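PDB 2WDD: sulfur oxidation protein SOXB from Thermus thermophilus, which hydrolyses a sulfur-sulfur bond, probably that of a cysteine S-thiosulfonate, in the Sox sulfur-oxidation pathway, and carries a pair of manganese ions. Local coordinates for residues A[241-244]-A[245-249]; A[266-269]-A[270-274]; A[317-321]-A[322-326]. All coordinates share one frame; numbering follows the deposited sequence. Where two conformers were deposited one is given.

Interaction 1 of 3, residues A[241-244]-A[245-249]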
ATOM      1  N   ARG A 241      -1.359 -10.639  23.648  1.00 22.37           N
ATOM      2  CA  ARG A 241      -1.791 -10.400  25.022  1.00 22.73           C
ATOM      3  C   ARG A 241      -2.190  -8.943  25.223  1.00 25.03           C
ATOM      4  O   ARG A 241      -3.281  -8.648  25.710  1.00 24.22           O
ATOM      5  CB  ARG A 241      -0.657 -10.754  25.991  1.00 25.42           C
ATOM      6  CG  ARG A 241      -1.097 -11.480  27.251  1.00 39.10           C
ATOM      7  CD  ARG A 241      -0.022 -11.387  28.329  1.00 50.16           C
ATOM      8  NE  ARG A 241       0.119 -10.021  28.827  1.00 61.43           N
ATOM      9  CZ  ARG A 241       1.058  -9.168  28.426  1.00 76.18           C
ATOM     10  NH1 ARG A 241       1.958  -9.540  27.526  1.00 64.41           N
ATOM     11  NH2 ARG A 241       1.098  -7.941  28.930  1.00 62.69           N
ATOM     12  N   ARG A 242      -1.292  -8.034  24.858  1.00 20.43           N
ATOM     13  CA  ARG A 242      -1.540  -6.606  24.995  1.00 19.75           C
ATOM     14  C   ARG A 242      -2.765  -6.184  24.178  1.00 21.28           C
ATOM     15  O   ARG A 242      -3.543  -5.333  24.605  1.00 20.09           O
ATOM     16  CB  ARG A 242      -0.300  -5.807  24.571  1.00 22.31           C
ATOM     17  CG  ARG A 242      -0.157  -4.453  25.248  1.00 32.27           C
ATOM     18  CD  ARG A 242       0.952  -3.603  24.620  1.00 37.51           C
ATOM     19  NE  ARG A 242       2.299  -4.041  24.992  1.00 43.46           N
ATOM     20  CZ  ARG A 242       2.932  -3.685  26.107  1.00 55.12           C
ATOM     21  NH1 ARG A 242       2.332  -2.906  26.998  1.00 41.69           N
ATOM     22  NH2 ARG A 242       4.167  -4.114  26.337  1.00 38.27           N
ATOM     23  N   LEU A 243      -2.928  -6.779  22.997  1.00 17.69           N
ATOM     24  CA  LEU A 243      -4.074  -6.454  22.146  1.00 16.29           C
ATOM     25  C   LEU A 243      -5.361  -6.919  22.820  1.00 18.97           C
ATOM     26  O   LEU A 243      -6.340  -6.176  22.880  1.00 18.13           O
ATOM     27  CB  LEU A 243      -3.930  -7.109  20.766  1.00 15.70           C
ATOM     28  CG  LEU A 243      -5.090  -6.852  19.786  1.00 17.53           C
ATOM     29  CD1 LEU A 243      -5.416  -5.366  19.632  1.00 17.08           C
ATOM     30  CD2 LEU A 243      -4.789  -7.494  18.425  1.00 17.74           C
ATOM     31  N   GLN A 244      -5.350  -8.152  23.320  1.00 17.09           N
ATOM     32  CA  GLN A 244      -6.517  -8.716  24.003  1.00 17.51           C
ATOM     33  C   GLN A 244      -6.892  -7.905  25.234  1.00 21.82           C
ATOM     34  O   GLN A 244      -8.068  -7.658  25.490  1.00 21.32           O
ATOM     35  CB  GLN A 244      -6.273 -10.169  24.402  1.00 18.49           C
ATOM     36  CG  GLN A 244      -7.504 -10.850  25.018  1.00 20.81           C
ATOM     37  CD  GLN A 244      -8.672 -10.956  24.044  1.00 27.49           C
ATOM     38  OE1 GLN A 244      -8.730 -11.878  23.229  1.00 22.48           O
ATOM     39  NE2 GLN A 244      -9.619 -10.025  24.143  1.00 20.51           N
ATOM     40  N   GLU A 245      -5.895  -7.484  26.006  1.00 19.89           N
ATOM     41  CA  GLU A 245      -6.163  -6.696  27.197  0.50 19.52           C
ATOM     42  C   GLU A 245      -6.722  -5.318  26.845  1.00 22.70           C
ATOM     43  O   GLU A 245      -7.578  -4.783  27.546  1.00 21.89           O
ATOM     44  CB  GLU A 245      -4.911  -6.625  28.074  0.50 20.93           C
ATOM     45  CG  GLU A 245      -4.416  -8.019  28.459  0.50 28.09           C
ATOM     46  CD  GLU A 245      -3.241  -8.009  29.420  0.50 44.24           C
ATOM     47  OE1 GLU A 245      -2.802  -6.914  29.826  0.50 30.26           O
ATOM     48  OE2 GLU A 245      -2.760  -9.109  29.769  0.50 37.31           O
ATOM     49  N   ALA A 246      -6.276  -4.765  25.719  1.00 18.46           N
ATOM     50  CA  ALA A 246      -6.776  -3.472  25.276  1.00 18.33           C
ATOM     51  C   ALA A 246      -8.255  -3.596  24.891  1.00 20.54           C
ATOM     52  O   ALA A 246      -9.077  -2.742  25.230  1.00 20.47           O
ATOM     53  CB  ALA A 246      -5.949  -2.954  24.095  1.00 19.06           C
ATOM     54  N   VAL A 247      -8.583  -4.651  24.154  1.00 17.35           N
ATOM     55  CA  VAL A 247      -9.961  -4.892  23.746  1.00 16.16           C
ATOM     56  C   VAL A 247     -10.838  -5.086  24.985  1.00 20.42           C
ATOM     57  O   VAL A 247     -11.899  -4.473  25.102  1.00 18.71           O
ATOM     58  CB  VAL A 247     -10.062  -6.095  22.802  1.00 18.95           C
ATOM     59  CG1 VAL A 247     -11.530  -6.520  22.623  1.00 18.45           C
ATOM     60  CG2 VAL A 247      -9.402  -5.786  21.460  1.00 18.22           C
ATOM     61  N   ASP A 248     -10.360  -5.910  25.915  1.00 18.81           N
ATOM     62  CA  ASP A 248     -11.080  -6.172  27.162  1.00 19.61           C
ATOM     63  C   ASP A 248     -11.261  -4.889  27.978  1.00 23.11           C
ATOM     64  O   ASP A 248     -12.343  -4.628  28.520  1.00 22.80           O
ATOM     65  CB  ASP A 248     -10.351  -7.232  27.996  1.00 21.50           C
ATOM     66  CG  ASP A 248     -10.437  -8.629  27.379  1.00 29.40           C
ATOM     67  OD1 ASP A 248     -11.318  -8.853  26.521  1.00 29.87           O
ATOM     68  OD2 ASP A 248      -9.636  -9.510  27.765  1.00 34.59           O
ATOM     69  N   LYS A 249     -10.203  -4.089  28.064  1.00 18.09           N
ATOM     70  CA  LYS A 249     -10.261  -2.851  28.829  1.00 17.54           C
ATOM     71  C   LYS A 249     -11.289  -1.882  28.258  1.00 20.52           C
ATOM     72  O   LYS A 249     -12.074  -1.288  28.998  1.00 20.15           O
ATOM     73  CB  LYS A 249      -8.880  -2.197  28.918  1.00 19.96           C
ATOM     74  CG  LYS A 249      -8.828  -0.973  29.824  1.00 23.31           C
ATOM     75  CD  LYS A 249      -7.424  -0.386  29.876  1.00 27.89           C
ATOM     76  CE  LYS A 249      -7.421   0.980  30.545  1.00 34.29           C
ATOM     77  NZ  LYS A 249      -6.056   1.574  30.586  1.00 43.42           N
TER

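Interaction 2 of 3, residues A[266-269]-A[270-274]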
ATOM      1  N   MET A 266      -4.004  -7.416   5.832  1.00  8.06           N
ATOM      2  CA  MET A 266      -5.264  -8.141   5.951  1.00  7.74           C
ATOM      3  C   MET A 266      -5.215  -9.607   6.352  1.00 10.59           C
ATOM      4  O   MET A 266      -6.112 -10.070   7.051  1.00  9.52           O
ATOM      5  CB  MET A 266      -6.163  -7.922   4.739  1.00  9.17           C
ATOM      6  CG  MET A 266      -7.621  -8.227   5.033  1.00 10.26           C
ATOM      7  SD  MET A 266      -8.706  -7.703   3.689  1.00 11.79           S
ATOM      8  CE  MET A 266      -8.258  -8.815   2.368  1.00 10.39           C
ATOM      9  N   GLN A 267      -4.207 -10.350   5.901  1.00  8.96           N
ATOM     10  CA  GLN A 267      -4.137 -11.768   6.242  1.00  8.49           C
ATOM     11  C   GLN A 267      -3.791 -11.924   7.712  1.00 12.64           C
ATOM     12  O   GLN A 267      -4.334 -12.794   8.401  1.00 12.62           O
ATOM     13  CB  GLN A 267      -3.113 -12.491   5.369  1.00  8.93           C
ATOM     14  CG  GLN A 267      -3.409 -12.368   3.870  1.00  9.67           C
ATOM     15  CD  GLN A 267      -4.828 -12.795   3.529  1.00 14.19           C
ATOM     16  OE1 GLN A 267      -5.257 -13.894   3.886  1.00 11.24           O
ATOM     17  NE2 GLN A 267      -5.561 -11.933   2.827  1.00 11.91           N
ATOM     18  N   LEU A 268      -2.914 -11.061   8.210  1.00  9.98           N
ATOM     19  CA  LEU A 268      -2.587 -11.098   9.627  1.00 10.63           C
ATOM     20  C   LEU A 268      -3.823 -10.696  10.444  1.00 13.03           C
ATOM     21  O   LEU A 268      -4.125 -11.294  11.473  1.00 13.00           O
ATOM     22  CB  LEU A 268      -1.393 -10.201   9.927  1.00 10.62           C
ATOM     23  CG  LEU A 268      -0.950 -10.127  11.387  1.00 13.35           C
ATOM     24  CD1 LEU A 268      -0.797 -11.532  11.999  1.00 13.41           C
ATOM     25  CD2 LEU A 268       0.363  -9.344  11.471  1.00 15.46           C
ATOM     26  N   ASP A 269      -4.566  -9.702   9.965  1.00  9.74           N
ATOM     27  CA  ASP A 269      -5.789  -9.318  10.646  1.00  9.59           C
ATOM     28  C   ASP A 269      -6.752 -10.505  10.698  1.00 13.75           C
ATOM     29  O   ASP A 269      -7.438 -10.703  11.705  1.00 12.18           O
ATOM     30  CB  ASP A 269      -6.466  -8.160   9.919  1.00 10.73           C
ATOM     31  CG  ASP A 269      -5.781  -6.829  10.165  1.00 12.66           C
ATOM     32  OD1 ASP A 269      -5.132  -6.675  11.228  1.00 13.30           O
ATOM     33  OD2 ASP A 269      -5.963  -5.916   9.326  1.00 12.58           O
ATOM     34  N   ALA A 270      -6.848 -11.266   9.604  1.00 10.69           N
ATOM     35  CA  ALA A 270      -7.767 -12.412   9.583  1.00 10.80           C
ATOM     36  C   ALA A 270      -7.344 -13.452  10.617  1.00 15.53           C
ATOM     37  O   ALA A 270      -8.195 -14.062  11.275  1.00 15.08           O
ATOM     38  CB  ALA A 270      -7.838 -13.033   8.187  1.00 11.66           C
ATOM     39  N   ALA A 271      -6.038 -13.649  10.767  1.00 13.30           N
ATOM     40  CA  ALA A 271      -5.527 -14.608  11.745  1.00 13.55           C
ATOM     41  C   ALA A 271      -5.875 -14.136  13.155  1.00 17.91           C
ATOM     42  O   ALA A 271      -6.272 -14.939  14.006  1.00 18.05           O
ATOM     43  CB  ALA A 271      -4.015 -14.780  11.590  1.00 14.09           C
ATOM     44  N   LEU A 272      -5.756 -12.832  13.397  1.00 14.78           N
ATOM     45  CA  LEU A 272      -6.088 -12.263  14.699  1.00 15.11           C
ATOM     46  C   LEU A 272      -7.577 -12.387  15.013  1.00 19.82           C
ATOM     47  O   LEU A 272      -7.959 -12.563  16.175  1.00 18.88           O
ATOM     48  CB  LEU A 272      -5.661 -10.798  14.779  1.00 15.28           C
ATOM     49  CG  LEU A 272      -4.150 -10.555  14.796  1.00 19.48           C
ATOM     50  CD1 LEU A 272      -3.865  -9.060  14.710  1.00 20.00           C
ATOM     51  CD2 LEU A 272      -3.525 -11.156  16.062  1.00 21.24           C
ATOM     52  N   ALA A 273      -8.414 -12.291  13.984  1.00 15.60           N
ATOM     53  CA  ALA A 273      -9.857 -12.411  14.165  1.00 16.15           C
ATOM     54  C   ALA A 273     -10.221 -13.779  14.748  1.00 23.27           C
ATOM     55  O   ALA A 273     -11.237 -13.925  15.428  1.00 24.67           O
ATOM     56  CB  ALA A 273     -10.585 -12.186  12.846  1.00 16.51           C
ATOM     57  N   GLU A 274      -9.389 -14.778  14.484  1.00 20.42           N
ATOM     58  CA  GLU A 274      -9.627 -16.129  14.990  0.50 20.77           C
ATOM     59  C   GLU A 274      -8.903 -16.380  16.308  1.00 25.68           C
ATOM     60  O   GLU A 274      -9.023 -17.455  16.889  1.00 27.01           O
ATOM     61  CB  GLU A 274      -9.157 -17.168  13.971  0.50 22.24           C
ATOM     62  CG  GLU A 274      -9.781 -17.036  12.592  0.50 31.96           C
ATOM     63  CD  GLU A 274      -9.372 -18.162  11.663  0.50 48.36           C
ATOM     64  OE1 GLU A 274      -8.184 -18.547  11.679  0.50 41.08           O
ATOM     65  OE2 GLU A 274     -10.240 -18.668  10.923  0.50 41.35           O
TER

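Interaction 3 of 3, residues A[317-321]-A[322-326]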
ATOM      1  N   LEU A 317     -22.785   1.266  10.782  1.00 12.59           N
ATOM      2  CA  LEU A 317     -22.971   0.245  11.793  1.00 12.86           C
ATOM      3  C   LEU A 317     -24.267   0.339  12.584  1.00 15.67           C
ATOM      4  O   LEU A 317     -24.584   1.389  13.158  1.00 15.46           O
ATOM      5  CB  LEU A 317     -21.825   0.290  12.808  1.00 12.63           C
ATOM      6  CG  LEU A 317     -20.403   0.302  12.243  1.00 16.24           C
ATOM      7  CD1 LEU A 317     -19.376   0.491  13.361  1.00 16.78           C
ATOM      8  CD2 LEU A 317     -20.153  -0.980  11.463  1.00 18.49           C
ATOM      9  N   LYS A 318     -24.965  -0.789  12.692  1.00 13.75           N
ATOM     10  CA  LYS A 318     -26.107  -0.882  13.589  1.00 13.98           C
ATOM     11  C   LYS A 318     -25.509  -1.577  14.806  1.00 16.25           C
ATOM     12  O   LYS A 318     -25.079  -2.728  14.725  1.00 15.52           O
ATOM     13  CB  LYS A 318     -27.192  -1.786  13.009  1.00 16.44           C
ATOM     14  CG  LYS A 318     -28.210  -1.065  12.189  1.00 23.80           C
ATOM     15  CD  LYS A 318     -29.303  -2.029  11.778  1.00 27.67           C
ATOM     16  CE  LYS A 318     -30.404  -1.328  11.019  1.00 31.03           C
ATOM     17  NZ  LYS A 318     -31.412  -2.322  10.551  1.00 31.10           N
ATOM     18  N   LEU A 319     -25.449  -0.880  15.930  1.00 14.56           N
ATOM     19  CA  LEU A 319     -24.838  -1.454  17.110  1.00 14.88           C
ATOM     20  C   LEU A 319     -25.870  -2.071  18.040  1.00 19.09           C
ATOM     21  O   LEU A 319     -27.066  -1.770  17.944  1.00 19.53           O
ATOM     22  CB  LEU A 319     -24.066  -0.370  17.881  1.00 16.04           C
ATOM     23  CG  LEU A 319     -23.057   0.449  17.062  1.00 19.95           C
ATOM     24  CD1 LEU A 319     -22.443   1.561  17.911  1.00 20.07           C
ATOM     25  CD2 LEU A 319     -21.980  -0.456  16.501  1.00 21.44           C
ATOM     26  N   TRP A 320     -25.384  -2.921  18.936  1.00 15.18           N
ATOM     27  CA  TRP A 320     -26.183  -3.471  20.022  1.00 14.76           C
ATOM     28  C   TRP A 320     -25.318  -3.510  21.273  1.00 20.15           C
ATOM     29  O   TRP A 320     -24.110  -3.241  21.214  1.00 18.39           O
ATOM     30  CB  TRP A 320     -26.814  -4.826  19.682  1.00 12.70           C
ATOM     31  CG  TRP A 320     -25.887  -6.007  19.683  1.00 12.99           C
ATOM     32  CD1 TRP A 320     -24.990  -6.352  18.702  1.00 15.65           C
ATOM     33  CD2 TRP A 320     -25.821  -7.052  20.666  1.00 12.89           C
ATOM     34  NE1 TRP A 320     -24.362  -7.532  19.031  1.00 14.67           N
ATOM     35  CE2 TRP A 320     -24.860  -7.988  20.224  1.00 16.22           C
ATOM     36  CE3 TRP A 320     -26.505  -7.304  21.864  1.00 14.30           C
ATOM     37  CZ2 TRP A 320     -24.546  -9.144  20.950  1.00 15.75           C
ATOM     38  CZ3 TRP A 320     -26.174  -8.445  22.595  1.00 15.49           C
ATOM     39  CH2 TRP A 320     -25.223  -9.360  22.124  1.00 16.26           C
ATOM     40  N   LYS A 321     -25.933  -3.796  22.413  1.00 18.55           N
ATOM     41  CA  LYS A 321     -25.209  -3.795  23.676  1.00 18.97           C
ATOM     42  C   LYS A 321     -23.895  -4.571  23.658  1.00 22.49           C
ATOM     43  O   LYS A 321     -22.935  -4.177  24.323  1.00 22.40           O
ATOM     44  CB  LYS A 321     -26.106  -4.279  24.820  1.00 22.08           C
ATOM     45  CG  LYS A 321     -25.494  -5.403  25.646  1.00 38.63           C
ATOM     46  CD  LYS A 321     -26.358  -5.748  26.854  1.00 49.52           C
ATOM     47  CE  LYS A 321     -26.609  -4.529  27.736  1.00 56.48           C
ATOM     48  NZ  LYS A 321     -27.542  -4.828  28.865  1.00 57.78           N
ATOM     49  N   GLY A 322     -23.848  -5.672  22.912  1.00 18.33           N
ATOM     50  CA  GLY A 322     -22.677  -6.526  22.865  1.00 17.87           C
ATOM     51  C   GLY A 322     -21.835  -6.531  21.598  1.00 19.84           C
ATOM     52  O   GLY A 322     -20.978  -7.397  21.449  1.00 20.27           O
ATOM     53  N   GLY A 323     -22.081  -5.610  20.672  1.00 15.36           N
ATOM     54  CA  GLY A 323     -21.274  -5.586  19.456  1.00 14.46           C
ATOM     55  C   GLY A 323     -21.924  -4.913  18.271  1.00 15.25           C
ATOM     56  O   GLY A 323     -22.649  -3.934  18.417  1.00 14.69           O
ATOM     57  N   ILE A 324     -21.606  -5.410  17.077  1.00 12.03           N
ATOM     58  CA  ILE A 324     -22.175  -4.880  15.846  1.00 11.78           C
ATOM     59  C   ILE A 324     -23.281  -5.840  15.412  1.00 16.35           C
ATOM     60  O   ILE A 324     -23.023  -7.022  15.153  1.00 17.36           O
ATOM     61  CB  ILE A 324     -21.098  -4.730  14.729  1.00 14.34           C
ATOM     62  CG1 ILE A 324     -20.059  -3.681  15.137  1.00 14.08           C
ATOM     63  CG2 ILE A 324     -21.757  -4.350  13.389  1.00 14.30           C
ATOM     64  CD1 ILE A 324     -18.811  -3.666  14.232  1.00 15.46           C
ATOM     65  N   ALA A 325     -24.519  -5.353  15.386  1.00 14.14           N
ATOM     66  CA  ALA A 325     -25.640  -6.201  14.987  1.00 13.45           C
ATOM     67  C   ALA A 325     -25.623  -6.428  13.486  1.00 17.24           C
ATOM     68  O   ALA A 325     -25.836  -7.543  13.001  1.00 17.55           O
ATOM     69  CB  ALA A 325     -26.970  -5.562  15.416  1.00 13.93           C
ATOM     70  N   ASN A 326     -25.371  -5.359  12.747  1.00 13.60           N
ATOM     71  CA  ASN A 326     -25.311  -5.454  11.304  1.00 13.44           C
ATOM     72  C   ASN A 326     -24.527  -4.266  10.760  1.00 15.20           C
ATOM     73  O   ASN A 326     -24.255  -3.307  11.480  1.00 14.63           O
ATOM     74  CB  ASN A 326     -26.721  -5.488  10.706  1.00 13.58           C
ATOM     75  CG  ASN A 326     -26.821  -6.412   9.504  1.00 27.07           C
ATOM     76  OD1 ASN A 326     -25.868  -6.559   8.741  1.00 18.97           O
ATOM     77  ND2 ASN A 326     -27.983  -7.043   9.327  1.00 18.70           N
TER
HETATM   78  O   HOH W   1     -22.473  -9.116  17.668  1.00 22.32           O

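Interaction 1 of 3, residues A[241-244]-A[245-249]
Arg241 and Glu245, one turn apart on helix 240-252, meet through NE and OE2 at 3.2 Å. Glu245 runs straight out from CG, while the arginine chain bends at chi3 (68°). The guanidinium and carboxylate planes stand nearly perpendicular (79°), and NE reaches OE2 from above the carboxylate plane. Because Glu245 was modelled in two conformers, this salt bridge belongs to one of them and its permanence is doubtful.

Gln244 and Asp248 pair on a neighbouring flank. The glutamine holds CG anti to its nitrogen and then folds at chi2 (63°), which swings the amide along the helix until NE2 lies 3.1 Å from Asp248 OD1 in a weak, bent bond. Stronger partners lie beyond the helix: Gln244 OE1 accepts from the backbone N of Arg277, and Asp248 OD2 forms a salt bridge with Arg277 NH1.

Leu243 and Val247 occupy the buried side, with CD1 and CG2 4.4 Å apart, and pack against Tyr187 and Ile279, respectively. Branched apolar groups suit this inward face, as charged ones suit the outer. The chemistry implies an amphipathic helix whose Gln244–Asp248 pair is held mainly through Arg277, whereas the solvent-side ion pair is probably a modest, mobile contribution.

Interaction 2 of 3, residues A[266-269]-A[270-274]
Leu268 carries CG anti to its backbone N (chi1 179°), whereas Leu272 carries CG beside its own N (chi1 -69°), and these rotations bring Leu268 CD1 to 4.5 Å from Leu272 CG one turn later. Both lie on helix 266-273, the helix of a beta-alpha-beta unit between strands 257-262 and 281-284. Leu272 CG also rests 3.4 Å from the carbonyl O of Leu268, the oxygen that accepts the Leu272 amide at 3.0 Å, which places the side chain beside the oxygen its own amide bonds to.

On another side, small residues suit the close approach to the sheet: Ala270 packs on Trp295 and Ile302, and Ala273 on Thr300, while the long, unbranched Met266 chain reaches Ile302 and Ala304. Gln267, though buried, has its amide satisfied by Arg61 and by the carbonyl of Pro62.

Asp269 is a buried acid well supplied with donors, which probably stabilise its carboxylate. Its side chain lies about 7 Å from those of the manganese ligands His263 and His286, and it ties together the segments that bear them: OD2 bonds to Ser284 OG, and OD1 to both Ser262 OG and Asn264 ND2.

Interaction 3 of 3, residues A[317-321]-A[322-326]
Lys318 O accepts two amides from the opposite strand: Ala325 N at 2.8 Å and, more weakly, Asn326 N at 3.3 Å. Two consecutive residues facing one make a classic beta bulge, and Lys318 N completes the pair by donating to Asn326 O at 2.9 Å. Nearer the turn, Trp320 N donates to Gly323 O and Gly323 N to Trp320 O, closing a type I turn with Lys321 and Gly322 at its corners.

The Trp320 side chain folds back over this turn. With CG between the backbone N and the carbonyl carbon (chi1 75°), the indole lies flat on the glycines, and Gly322 CA sits 3.6 Å from the centroid of the six-membered ring, almost on its normal, as a CH-pi contact. A side chain on Gly322 would collide with the ring, while the backbone angles of Gly323 suit a residue without CB. Trp320 NE1 gives its hydrogen to a water 2.8 Å away in the ring plane, and CD1 packs on Ala325 CB.

On the other face, Ile324 meets Leu319 CD2 through CG1 (4.0 Å) and Leu317 CD2 through CD1 (4.1 Å). Ile324 and Leu319 also touch Ala257 of strand 257-262, which belongs to another mixed sheet, the one holding strands 257-262 and 281-284. With an alanine here, both leucine methyls would probably lose their partner and the hairpin would pack less closely on that sheet. The whole is a beta hairpin with a two-residue type I turn, joining strands 311-320 and 323-333 at the margin of a mixed sheet, with a classic bulge just past its turn.

Overall arrangement
Interactions 1 and 2 are contacts within single helices, between side chains one turn apart, while interaction 3 is a hairpin end. Interaction 2 is the most buried, in the helix that follows manganese ligand His263, and the polar ends of its buried Gln267 and Asp269 are met by protein partners. Interaction 1 is amphipathic: its apolar side reaches interaction 2 directly, Leu243 CD2 lying 4.1 Å from Leu272 CD1, and its outer side carries charges. Interaction 3, its centre about 20 Å from that of interaction 1 and 21 Å from that of interaction 2, touches neither and has exposed lysines and an aromatic lid. Strand 257-262 relates the three: helices 240-252 and 266-273 precede and follow it in the chain, and the hairpin packs on its Ala257.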